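Local coordinates for DUF655 domain-containing protein (Archaeoglobus fulgidus, PDB 2I5H) that is of unknown function but belongs to the DUF655 family of the helix-hairpin-helix clan, which is consistent with, though no proof of, a role in nucleic acid binding, at residues Y104-I109 against S179-E184. Residues are numbered along the deposited sequence; the frame is centred on the assembly and turned at random.
Sequences YVIEHI and SRIIYE
Ile106 meets Ile181 with its CG2 and CD1 methyls, and Ile182 with CD1 alone; the contact between 104-109 and 179-184 is wholly apolar, with no hydrogen bond between the two helical segments. Ile106 and Ile181 lie alongside one another, pointing opposite ways, so that each methyl branch meets the end of the other side chain: CG2 of Ile106 lies 3.7 Å from CD1 of Ile181, and CD1 of Ile106 lies 3.7 Å from CG2 of Ile181. Both take the same conformation, CG1 turned away from the carbonyl carbon (chi1 -70° in Ile106, -66° in Ile181) and CD1 anti to CA, which stretches CD1 forward and leaves CG2 to its side. Ile182 joins at an oblique angle, its CG1 3.8 Å from CD1 of Ile106, so that this methyl touches two consecutive isoleucines. The CA atoms of Ile106 and Ile181, the nearest pair, are 8.1 Å apart. Beyond the interface, NE of Arg180 forms a salt bridge with the anti lone pair of Glu184 OE2 at 2.8 Å, bent to 148° at the hydrogen and tilted from the guanidinium plane; this carboxylate also accepts bonds from the backbone N of Leu194 and Phe195, tying the chain's C-terminal tail to helix 173-186. Ile181 further touches Ile110 and Phe53, and Ile182 touches Pro103. Helix 96-111 packs against both helix 173-186 and the antiparallel sheet, Val105 and Ile109 resting on strands 20-27 and 44-49 from a neighbouring face.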
loop_
_atom_site.group_PDB
_atom_site.type_symbol
_atom_site.label_atom_id
_atom_site.label_comp_id
_atom_site.label_asym_id
_atom_site.label_seq_id
_atom_site.Cartn_x
_atom_site.Cartn_y
_atom_site.Cartn_z
ATOM N N TYR A 104 4.048 5.919 -3.906
ATOM C CA TYR A 104 3.786 5.807 -5.340
ATOM C C TYR A 104 3.319 4.412 -5.720
ATOM O O TYR A 104 2.442 4.253 -6.569
ATOM C CB TYR A 104 5.042 6.157 -6.139
ATOM C CG TYR A 104 5.466 7.593 -5.975
ATOM C CD1 TYR A 104 4.723 8.626 -6.543
ATOM C CD2 TYR A 104 6.582 7.926 -5.212
ATOM C CE1 TYR A 104 5.084 9.961 -6.351
ATOM C CE2 TYR A 104 6.952 9.250 -5.013
ATOM C CZ TYR A 104 6.195 10.263 -5.587
ATOM O OH TYR A 104 6.558 11.575 -5.388
ATOM N N VAL A 105 3.912 3.400 -5.097
ATOM C CA VAL A 105 3.549 2.018 -5.375
ATOM C C VAL A 105 2.158 1.700 -4.814
ATOM O O VAL A 105 1.353 1.046 -5.476
ATOM C CB VAL A 105 4.615 1.052 -4.802
ATOM C CG1 VAL A 105 4.199 -0.392 -5.009
ATOM C CG2 VAL A 105 5.953 1.304 -5.494
ATOM N N ILE A 106 1.868 2.171 -3.605
ATOM C CA ILE A 106 0.552 1.935 -3.017
ATOM C C ILE A 106 -0.518 2.576 -3.904
ATOM O O ILE A 106 -1.575 1.990 -4.144
ATOM C CB ILE A 106 0.453 2.524 -1.592
ATOM C CG1 ILE A 106 1.321 1.702 -0.632
ATOM C CG2 ILE A 106 -1.000 2.519 -1.121
ATOM C CD1 ILE A 106 1.352 2.236 0.786
ATOM N N GLU A 107 -0.235 3.776 -4.397
ATOM C CA GLU A 107 -1.173 4.483 -5.263
ATOM C C GLU A 107 -1.434 3.655 -6.517
ATOM O O GLU A 107 -2.566 3.557 -6.984
ATOM C CB GLU A 107 -0.604 5.848 -5.644
ATOM C CG GLU A 107 -1.549 6.725 -6.446
ATOM C CD GLU A 107 -0.929 8.062 -6.793
ATOM O OE1 GLU A 107 0.094 8.069 -7.509
ATOM O OE2 GLU A 107 -1.455 9.103 -6.345
ATOM N N HIS A 108 -0.375 3.055 -7.051
ATOM C CA HIS A 108 -0.471 2.220 -8.240
ATOM C C HIS A 108 -1.395 1.041 -7.958
ATOM O O HIS A 108 -2.274 0.718 -8.757
ATOM C CB HIS A 108 0.920 1.701 -8.621
ATOM C CG HIS A 108 0.936 0.857 -9.857
ATOM N ND1 HIS A 108 0.781 1.384 -11.122
ATOM C CD2 HIS A 108 1.095 -0.478 -10.023
ATOM C CE1 HIS A 108 0.845 0.410 -12.013
ATOM N NE2 HIS A 108 1.035 -0.730 -11.372
ATOM N N ILE A 109 -1.182 0.403 -6.813
ATOM C CA ILE A 109 -1.979 -0.747 -6.406
ATOM C C ILE A 109 -3.473 -0.435 -6.292
ATOM O O ILE A 109 -4.305 -1.161 -6.831
ATOM C CB ILE A 109 -1.479 -1.303 -5.054
ATOM C CG1 ILE A 109 -0.053 -1.840 -5.216
ATOM C CG2 ILE A 109 -2.406 -2.406 -4.558
ATOM C CD1 ILE A 109 0.600 -2.251 -3.910
ATOM N N SER A 179 -2.657 7.813 2.137
ATOM C CA SER A 179 -2.302 8.382 3.432
ATOM C C SER A 179 -2.740 7.482 4.576
ATOM O O SER A 179 -2.003 7.303 5.544
ATOM C CB SER A 179 -2.941 9.764 3.613
ATOM O OG SER A 179 -2.300 10.737 2.813
ATOM N N ARG A 180 -3.943 6.923 4.471
ATOM C CA ARG A 180 -4.449 6.042 5.518
ATOM C C ARG A 180 -3.651 4.744 5.570
ATOM O O ARG A 180 -3.260 4.293 6.644
ATOM C CB ARG A 180 -5.935 5.730 5.304
ATOM C CG ARG A 180 -6.527 4.789 6.355
ATOM C CD ARG A 180 -6.399 5.362 7.765
ATOM N NE ARG A 180 -6.740 4.379 8.791
ATOM C CZ ARG A 180 -6.753 4.630 10.096
ATOM N NH1 ARG A 180 -6.446 5.838 10.546
ATOM N NH2 ARG A 180 -7.059 3.669 10.956
ATOM N N ILE A 181 -3.400 4.147 4.410
ATOM C CA ILE A 181 -2.636 2.902 4.370
ATOM C C ILE A 181 -1.254 3.095 4.991
ATOM O O ILE A 181 -0.820 2.303 5.828
ATOM C CB ILE A 181 -2.501 2.384 2.922
ATOM C CG1 ILE A 181 -3.886 1.987 2.399
ATOM C CG2 ILE A 181 -1.549 1.191 2.875
ATOM C CD1 ILE A 181 -3.917 1.620 0.926
ATOM N N ILE A 182 -0.563 4.154 4.594
ATOM C CA ILE A 182 0.755 4.424 5.145
ATOM C C ILE A 182 0.655 4.636 6.654
ATOM O O ILE A 182 1.514 4.184 7.409
ATOM C CB ILE A 182 1.390 5.655 4.466
ATOM C CG1 ILE A 182 1.822 5.275 3.045
ATOM C CG2 ILE A 182 2.567 6.165 5.282
ATOM C CD1 ILE A 182 2.454 6.392 2.257
ATOM N N TYR A 183 -0.406 5.307 7.096
ATOM C CA TYR A 183 -0.584 5.546 8.523
ATOM C C TYR A 183 -0.687 4.222 9.277
ATOM O O TYR A 183 -0.061 4.040 10.319
ATOM C CB TYR A 183 -1.846 6.372 8.784
ATOM C CG TYR A 183 -2.083 6.623 10.256
ATOM C CD1 TYR A 183 -1.347 7.585 10.946
ATOM C CD2 TYR A 183 -3.006 5.863 10.970
ATOM C CE1 TYR A 183 -1.526 7.783 12.315
ATOM C CE2 TYR A 183 -3.192 6.053 12.339
ATOM C CZ TYR A 183 -2.450 7.013 13.003
ATOM O OH TYR A 183 -2.632 7.202 14.355
ATOM N N GLU A 184 -1.477 3.299 8.742
ATOM C CA GLU A 184 -1.665 1.999 9.374
ATOM C C GLU A 184 -0.372 1.188 9.384
ATOM O O GLU A 184 -0.047 0.534 10.375
ATOM C CB GLU A 184 -2.785 1.232 8.665
ATOM C CG GLU A 184 -4.168 1.856 8.893
ATOM C CD GLU A 184 -5.292 1.144 8.160
ATOM O OE1 GLU A 184 -5.075 0.018 7.668
ATOM O OE2 GLU A 184 -6.408 1.711 8.087
#